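PDB 1YUZ: nigerythrin from Desulfovibrio vulgaris subsp. vulgaris, which acts as a homodimeric iron protein with NADH peroxidase activity in vitro, combining a diiron centre with a rubredoxin-like iron centre. Local coordinates for residues Pro8-Phe16 against Val139-Leu147; Glu40-Ala51 against Phe66-Ile77. All coordinates share one frame; numbering follows the deposited sequence. Where two conformers were deposited one is given.

Interaction 1 (Pro8-Phe16 against Val139-Leu147); sequences PTVKNATNF and VHVFTRAKL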
# COMPACT_ATOMS: atom_id res chain seq x y z
N PRO B 8 18.82 3.45 -7.67
CA PRO B 8 17.84 4.50 -7.95
C PRO B 8 18.14 5.82 -7.25
O PRO B 8 18.50 5.85 -6.07
CB PRO B 8 16.52 3.87 -7.48
CG PRO B 8 16.96 2.94 -6.39
CD PRO B 8 18.20 2.31 -6.97
N THR B 9 18.01 6.90 -8.00
CA THR B 9 18.25 8.24 -7.48
C THR B 9 17.21 9.15 -8.10
O THR B 9 16.49 8.76 -9.02
CB THR B 9 19.63 8.78 -7.88
OG1 THR B 9 19.64 9.02 -9.30
CG2 THR B 9 20.72 7.79 -7.52
N VAL B 10 17.15 10.39 -7.63
CA VAL B 10 16.20 11.34 -8.19
C VAL B 10 16.59 11.63 -9.64
O VAL B 10 15.76 12.09 -10.43
CB VAL B 10 16.19 12.66 -7.39
CG1 VAL B 10 17.54 13.35 -7.51
CG2 VAL B 10 15.07 13.56 -7.89
N LYS B 11 17.84 11.34 -9.99
CA LYS B 11 18.35 11.58 -11.34
C LYS B 11 18.03 10.48 -12.36
O LYS B 11 18.23 10.67 -13.56
CB LYS B 11 19.87 11.78 -11.29
CG LYS B 11 20.30 13.03 -10.54
CD LYS B 11 21.81 13.19 -10.55
CE LYS B 11 22.24 14.48 -9.86
NZ LYS B 11 23.71 14.67 -9.88
N ASN B 12 17.53 9.34 -11.90
CA ASN B 12 17.20 8.24 -12.80
C ASN B 12 15.90 7.51 -12.48
O ASN B 12 15.59 6.50 -13.12
CB ASN B 12 18.34 7.22 -12.84
CG ASN B 12 18.55 6.52 -11.50
OD1 ASN B 12 17.59 6.28 -10.76
ND2 ASN B 12 19.79 6.17 -11.20
N ALA B 13 15.16 7.99 -11.50
CA ALA B 13 13.90 7.35 -11.11
C ALA B 13 12.73 8.28 -11.34
O ALA B 13 12.88 9.50 -11.32
CB ALA B 13 13.97 6.94 -9.65
N THR B 14 11.54 7.70 -11.54
CA THR B 14 10.36 8.52 -11.80
C THR B 14 9.24 8.43 -10.77
O THR B 14 8.09 8.76 -11.06
CB THR B 14 9.79 8.22 -13.21
OG1 THR B 14 9.41 6.84 -13.30
CG2 THR B 14 10.85 8.52 -14.27
N ASN B 15 9.56 7.98 -9.56
CA ASN B 15 8.55 7.91 -8.51
C ASN B 15 8.96 8.80 -7.33
O ASN B 15 8.73 8.47 -6.17
CB ASN B 15 8.31 6.46 -8.05
CG ASN B 15 9.57 5.77 -7.55
OD1 ASN B 15 10.68 6.29 -7.67
ND2 ASN B 15 9.39 4.58 -6.98
N PHE B 16 9.57 9.94 -7.65
CA PHE B 16 10.02 10.87 -6.62
C PHE B 16 9.16 12.12 -6.49
O PHE B 16 9.52 13.05 -5.78
CB PHE B 16 11.47 11.28 -6.87
CG PHE B 16 12.47 10.27 -6.38
CD1 PHE B 16 12.56 9.02 -6.96
CD2 PHE B 16 13.31 10.58 -5.32
CE1 PHE B 16 13.48 8.08 -6.50
CE2 PHE B 16 14.24 9.66 -4.84
CZ PHE B 16 14.32 8.40 -5.43
N VAL B 139 20.08 15.09 0.06
CA VAL B 139 19.33 14.48 -1.03
C VAL B 139 19.57 12.97 -0.99
O VAL B 139 18.64 12.18 -1.14
CB VAL B 139 19.77 15.04 -2.40
CG1 VAL B 139 19.20 14.18 -3.52
CG2 VAL B 139 19.29 16.49 -2.55
N HIS B 140 20.82 12.58 -0.79
CA HIS B 140 21.18 11.17 -0.74
C HIS B 140 20.47 10.45 0.40
O HIS B 140 19.83 9.42 0.20
CB HIS B 140 22.69 11.01 -0.57
CG HIS B 140 23.13 9.60 -0.33
ND1 HIS B 140 23.15 8.65 -1.32
CD2 HIS B 140 23.56 8.99 0.80
CE1 HIS B 140 23.57 7.50 -0.81
NE2 HIS B 140 23.83 7.68 0.47
N VAL B 141 20.58 11.00 1.61
CA VAL B 141 19.95 10.39 2.77
C VAL B 141 18.43 10.31 2.64
O VAL B 141 17.84 9.25 2.88
CB VAL B 141 20.33 11.15 4.06
CG1 VAL B 141 19.48 10.66 5.22
CG2 VAL B 141 21.81 10.94 4.36
N PHE B 142 17.80 11.41 2.26
CA PHE B 142 16.35 11.43 2.11
C PHE B 142 15.89 10.48 1.01
O PHE B 142 14.83 9.87 1.11
CB PHE B 142 15.87 12.85 1.78
CG PHE B 142 15.91 13.80 2.95
CD1 PHE B 142 16.17 15.15 2.75
CD2 PHE B 142 15.62 13.36 4.25
CE1 PHE B 142 16.15 16.05 3.81
CE2 PHE B 142 15.60 14.26 5.31
CZ PHE B 142 15.86 15.61 5.09
N THR B 143 16.69 10.36 -0.04
CA THR B 143 16.38 9.46 -1.15
C THR B 143 16.39 8.01 -0.68
O THR B 143 15.47 7.25 -0.98
CB THR B 143 17.39 9.62 -2.30
OG1 THR B 143 17.15 10.87 -2.97
CG2 THR B 143 17.26 8.49 -3.30
N ARG B 144 17.44 7.63 0.04
CA ARG B 144 17.54 6.26 0.54
C ARG B 144 16.34 5.92 1.42
O ARG B 144 15.74 4.86 1.27
CB ARG B 144 18.84 6.06 1.32
CG ARG B 144 20.09 5.95 0.45
CD ARG B 144 21.09 4.94 1.01
NE ARG B 144 22.24 4.75 0.14
CZ ARG B 144 22.16 4.36 -1.13
NH1 ARG B 144 20.98 4.12 -1.68
NH2 ARG B 144 23.26 4.21 -1.85
N ALA B 145 16.00 6.82 2.34
CA ALA B 145 14.86 6.59 3.22
C ALA B 145 13.57 6.47 2.41
O ALA B 145 12.80 5.53 2.59
CB ALA B 145 14.74 7.73 4.24
N LYS B 146 13.35 7.43 1.51
CA LYS B 146 12.17 7.46 0.66
C LYS B 146 11.94 6.15 -0.08
O LYS B 146 10.82 5.64 -0.13
CB LYS B 146 12.28 8.63 -0.33
CG LYS B 146 11.16 8.77 -1.35
CD LYS B 146 11.45 7.97 -2.62
CE LYS B 146 10.44 8.26 -3.72
NZ LYS B 146 9.11 7.64 -3.45
N LEU B 147 13.00 5.61 -0.67
CA LEU B 147 12.91 4.37 -1.42
C LEU B 147 12.51 3.19 -0.56
O LEU B 147 11.74 2.33 -0.98
CB LEU B 147 14.24 4.08 -2.11
CG LEU B 147 14.58 5.04 -3.25
CD1 LEU B 147 16.04 4.87 -3.64
CD2 LEU B 147 13.67 4.79 -4.43
O HOH W 1 19.72 4.50 -4.03
O HOH W 2 18.72 10.87 -5.25
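Lys146 NZ is held by two chains: it gives a weak hydrogen bond to the backbone Asn15 O at 2.9 Å, while its stronger polar partner is Tyr160 OH of the second subunit. The lysine leaves the helix with CG opposite its backbone N (chi1 176°) and bends twice, at chi2 and chi4, which carries CE over the Phe16 ring. There Lys146 CE lies 3.8 Å from the centroid of Phe16, almost on the ring normal, in a CH-pi contact; the ammonium group stands farther out, where any cation-pi attraction is weak at most. Val10 CA sits over the centre of the other face, so the ring is sandwiched between the lysine and its own loop. At the ring edge, in plane, Thr143 CG2 meets Phe16 CE2 at 3.6 Å, and Leu147 CD2 packs obliquely against CZ. Helix 136-161, which supplies this surface, is one of the four long helices of the ferritin-like bundle, and the loop of Pro8-Phe16 lies against its flank near the dimer interface. Thr143 also works through its hydroxyl: OG1 donates to Val139 O at 2.7 Å, from the opposite face of that carbonyl to Thr143 N, and accepts from a water that itself accepts from Val10 N. The loop keeps its shape partly through Thr9 N, which bonds to Asn12 OD1 at 2.9 Å with an N-H...O angle of 165°. One turn after Thr143, Pro8 CG presses on Leu147 CD1 at a tight 3.5 Å, with Ile191 also packed against the leucine.

Interaction 2 (Glu40-Ala51 against Phe66-Ile77); sequences ETGAHAKYTAFA and FEATAAAELIHI. With FE (Fe (III) ion), chain F; FE2 (Fe (II) ion), chain G.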
# COMPACT_ATOMS: atom_id res chain seq x y z
N GLU B 40 10.56 9.62 12.28
CA GLU B 40 11.04 8.24 12.30
C GLU B 40 11.12 7.69 13.71
O GLU B 40 10.96 6.50 13.93
CB GLU B 40 12.40 8.16 11.61
CG GLU B 40 12.35 8.57 10.14
CD GLU B 40 11.56 7.60 9.27
OE1 GLU B 40 10.52 7.07 9.73
OE2 GLU B 40 11.97 7.38 8.12
N THR B 41 11.37 8.57 14.68
CA THR B 41 11.43 8.15 16.06
C THR B 41 10.03 7.70 16.46
O THR B 41 9.85 6.72 17.17
CB THR B 41 11.92 9.31 16.96
OG1 THR B 41 13.23 9.70 16.52
CG2 THR B 41 12.00 8.87 18.41
N GLY B 42 9.02 8.42 15.97
CA GLY B 42 7.65 8.05 16.25
C GLY B 42 7.31 6.75 15.54
O GLY B 42 6.65 5.88 16.11
N ALA B 43 7.76 6.61 14.30
CA ALA B 43 7.50 5.40 13.52
C ALA B 43 8.11 4.19 14.21
O ALA B 43 7.50 3.12 14.28
CB ALA B 43 8.06 5.55 12.12
N HIS B 44 9.33 4.35 14.72
CA HIS B 44 10.00 3.25 15.39
C HIS B 44 9.20 2.81 16.61
O HIS B 44 9.00 1.62 16.84
CB HIS B 44 11.41 3.65 15.82
CG HIS B 44 12.18 2.53 16.44
ND1 HIS B 44 12.05 2.18 17.77
CD2 HIS B 44 13.06 1.65 15.90
CE1 HIS B 44 12.81 1.13 18.02
NE2 HIS B 44 13.43 0.79 16.90
N ALA B 45 8.74 3.79 17.39
CA ALA B 45 7.96 3.48 18.57
C ALA B 45 6.65 2.80 18.18
O ALA B 45 6.21 1.85 18.84
CB ALA B 45 7.67 4.76 19.35
N LYS B 46 6.04 3.26 17.10
CA LYS B 46 4.79 2.68 16.65
C LYS B 46 4.96 1.23 16.20
O LYS B 46 4.21 0.35 16.61
CB LYS B 46 4.20 3.50 15.50
CG LYS B 46 2.79 3.07 15.15
CD LYS B 46 2.14 3.99 14.14
CE LYS B 46 2.69 3.79 12.74
NZ LYS B 46 1.88 4.55 11.74
N TYR B 47 5.96 0.98 15.36
CA TYR B 47 6.20 -0.36 14.86
C TYR B 47 6.62 -1.32 15.95
O TYR B 47 6.31 -2.51 15.91
CB TYR B 47 7.26 -0.31 13.76
CG TYR B 47 6.78 0.44 12.54
CD1 TYR B 47 7.67 0.85 11.56
CD2 TYR B 47 5.42 0.72 12.36
CE1 TYR B 47 7.23 1.54 10.43
CE2 TYR B 47 4.97 1.41 11.23
CZ TYR B 47 5.88 1.81 10.28
OH TYR B 47 5.45 2.49 9.16
N THR B 48 7.33 -0.80 16.95
CA THR B 48 7.76 -1.62 18.07
C THR B 48 6.52 -2.04 18.86
O THR B 48 6.40 -3.20 19.27
CB THR B 48 8.73 -0.83 18.96
OG1 THR B 48 9.92 -0.56 18.22
CG2 THR B 48 9.09 -1.63 20.21
N ALA B 49 5.59 -1.11 19.05
CA ALA B 49 4.36 -1.43 19.76
C ALA B 49 3.52 -2.40 18.91
O ALA B 49 2.94 -3.35 19.43
CB ALA B 49 3.57 -0.16 20.05
N PHE B 50 3.47 -2.16 17.61
CA PHE B 50 2.71 -3.04 16.71
C PHE B 50 3.27 -4.46 16.73
O PHE B 50 2.52 -5.43 16.68
CB PHE B 50 2.76 -2.50 15.28
CG PHE B 50 1.90 -1.29 15.04
CD1 PHE B 50 1.87 -0.70 13.78
CD2 PHE B 50 1.10 -0.75 16.04
CE1 PHE B 50 1.06 0.40 13.51
CE2 PHE B 50 0.28 0.36 15.78
CZ PHE B 50 0.27 0.93 14.52
N ALA B 51 4.60 -4.58 16.80
CA ALA B 51 5.24 -5.90 16.83
C ALA B 51 4.85 -6.66 18.09
O ALA B 51 4.50 -7.83 18.04
CB ALA B 51 6.75 -5.74 16.77
N PHE B 66 7.16 -6.11 11.55
CA PHE B 66 7.14 -4.84 12.26
C PHE B 66 8.50 -4.58 12.91
O PHE B 66 8.97 -3.45 12.94
CB PHE B 66 6.04 -4.82 13.32
CG PHE B 66 4.67 -4.53 12.78
CD1 PHE B 66 3.59 -5.36 13.08
CD2 PHE B 66 4.44 -3.41 11.99
CE1 PHE B 66 2.31 -5.07 12.61
CE2 PHE B 66 3.16 -3.11 11.52
CZ PHE B 66 2.10 -3.95 11.83
N GLU B 67 9.12 -5.63 13.43
CA GLU B 67 10.42 -5.49 14.08
C GLU B 67 11.49 -5.12 13.05
O GLU B 67 12.34 -4.28 13.31
CB GLU B 67 10.78 -6.78 14.81
CG GLU B 67 9.82 -7.04 15.96
CD GLU B 67 9.90 -8.45 16.52
OE1 GLU B 67 10.49 -9.34 15.86
OE2 GLU B 67 9.34 -8.68 17.61
N ALA B 68 11.43 -5.75 11.88
CA ALA B 68 12.38 -5.46 10.82
C ALA B 68 12.19 -4.02 10.34
O ALA B 68 13.16 -3.30 10.12
CB ALA B 68 12.19 -6.43 9.66
N THR B 69 10.94 -3.60 10.20
CA THR B 69 10.68 -2.25 9.73
C THR B 69 11.07 -1.20 10.78
O THR B 69 11.56 -0.13 10.43
CB THR B 69 9.21 -2.08 9.32
OG1 THR B 69 8.83 -3.16 8.45
CG2 THR B 69 9.03 -0.78 8.54
N ALA B 70 10.88 -1.52 12.06
CA ALA B 70 11.29 -0.59 13.10
C ALA B 70 12.80 -0.42 12.98
O ALA B 70 13.32 0.69 13.05
CB ALA B 70 10.93 -1.15 14.47
N ALA B 71 13.50 -1.54 12.78
CA ALA B 71 14.95 -1.49 12.65
C ALA B 71 15.34 -0.65 11.44
O ALA B 71 16.33 0.08 11.47
CB ALA B 71 15.50 -2.91 12.51
N ALA B 72 14.55 -0.73 10.37
CA ALA B 72 14.80 0.06 9.17
C ALA B 72 14.69 1.54 9.49
O ALA B 72 15.50 2.34 9.03
CB ALA B 72 13.81 -0.32 8.08
N GLU B 73 13.68 1.91 10.28
CA GLU B 73 13.51 3.31 10.62
C GLU B 73 14.69 3.80 11.46
O GLU B 73 15.09 4.96 11.37
CB GLU B 73 12.20 3.54 11.37
CG GLU B 73 10.94 2.99 10.69
CD GLU B 73 10.81 3.37 9.22
OE1 GLU B 73 11.26 4.46 8.82
OE2 GLU B 73 10.21 2.57 8.47
N LEU B 74 15.26 2.91 12.27
CA LEU B 74 16.40 3.27 13.10
C LEU B 74 17.61 3.56 12.21
O LEU B 74 18.44 4.41 12.54
CB LEU B 74 16.71 2.15 14.09
CG LEU B 74 17.72 2.50 15.19
CD1 LEU B 74 17.23 3.73 15.96
CD2 LEU B 74 17.89 1.32 16.12
N ILE B 75 17.70 2.85 11.10
CA ILE B 75 18.78 3.06 10.14
C ILE B 75 18.58 4.45 9.53
O ILE B 75 19.54 5.19 9.35
CB ILE B 75 18.78 1.97 9.04
CG1 ILE B 75 19.24 0.64 9.64
CG2 ILE B 75 19.68 2.39 7.87
CD1 ILE B 75 19.15 -0.53 8.69
N HIS B 76 17.34 4.79 9.22
CA HIS B 76 17.04 6.10 8.65
C HIS B 76 17.44 7.19 9.63
O HIS B 76 18.07 8.18 9.25
CB HIS B 76 15.54 6.21 8.33
CG HIS B 76 15.10 5.29 7.24
ND1 HIS B 76 13.77 5.05 6.96
CD2 HIS B 76 15.81 4.54 6.37
CE1 HIS B 76 13.68 4.19 5.97
NE2 HIS B 76 14.90 3.86 5.59
N ILE B 77 17.09 7.01 10.90
CA ILE B 77 17.45 7.98 11.92
C ILE B 77 18.96 8.15 11.97
O ILE B 77 19.47 9.27 12.05
CB ILE B 77 16.93 7.55 13.30
CG1 ILE B 77 15.41 7.64 13.33
CG2 ILE B 77 17.56 8.41 14.39
CD1 ILE B 77 14.77 7.00 14.53
FE FE F . 10.05 6.06 7.97
FE FE2 G . 9.29 2.92 6.71
O HOH W 3 8.58 4.77 7.81
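The Phe66 ring carries Phe50 CB over the centre of one face, 3.5 Å from the centroid, and Phe50 turns its own ring edge toward Phe66 in an offset edge-to-face pair with the planes 66° apart. Tyr47 takes Ala43 O over one face, toward the rim, and Glu73 OE2 at its edge; as a knob it fits among Phe66, Thr69, Ala70 and Glu73, and its OH bonds to Glu115. His44 meets Ala70 O with its edge, CD2 being 3.0 Å from that oxygen. His76 has Ala72 O near one face, and its ND1 donates to Glu40 OE2 at 3.2 Å from above the carboxylate plane; Tyr123 OH also bonds to OE2. Glu40 chelates the iron(III) ion through both oxygens. Glu73 bridges, with OE1 on iron(III) at 2.2 Å and OE2 on iron(II) at 2.0 Å, and a water joins the two metals. Iron(III) lies in the plane of the His76 ring but is not bound by it, an arrangement consistent with the redox-dependent iron movement of rubrerythrins. Segments 40-51 and 66-77 run antiparallel at 166°, their axes 8.2 Å apart at closest approach, as in the carboxylate-bridged diiron four-helix bundle of ferritin-like proteins.

In the fold
The two contacts occupy different flanks of one helical bundle, their centres about 20 Å apart, and in sequence interaction 2 is nested inside the loop closed by interaction 1. They touch where Ala145 CA of helix 136-161 packs 3.6 Å from His76 NE2. That helix also supplies Glu149 and His152 to the diiron site, while Glu115 and Glu118 come from helix 104-132. The side chain of Lys146 is about 10 Å from the iron(II) ion. It is about 5 Å from that of Glu149. Leu147 and His76 each have side chains about 9 Å from the rubredoxin-like iron(III), so each contact brings one side chain near that centre, while interaction 2 itself supplies diiron ligands.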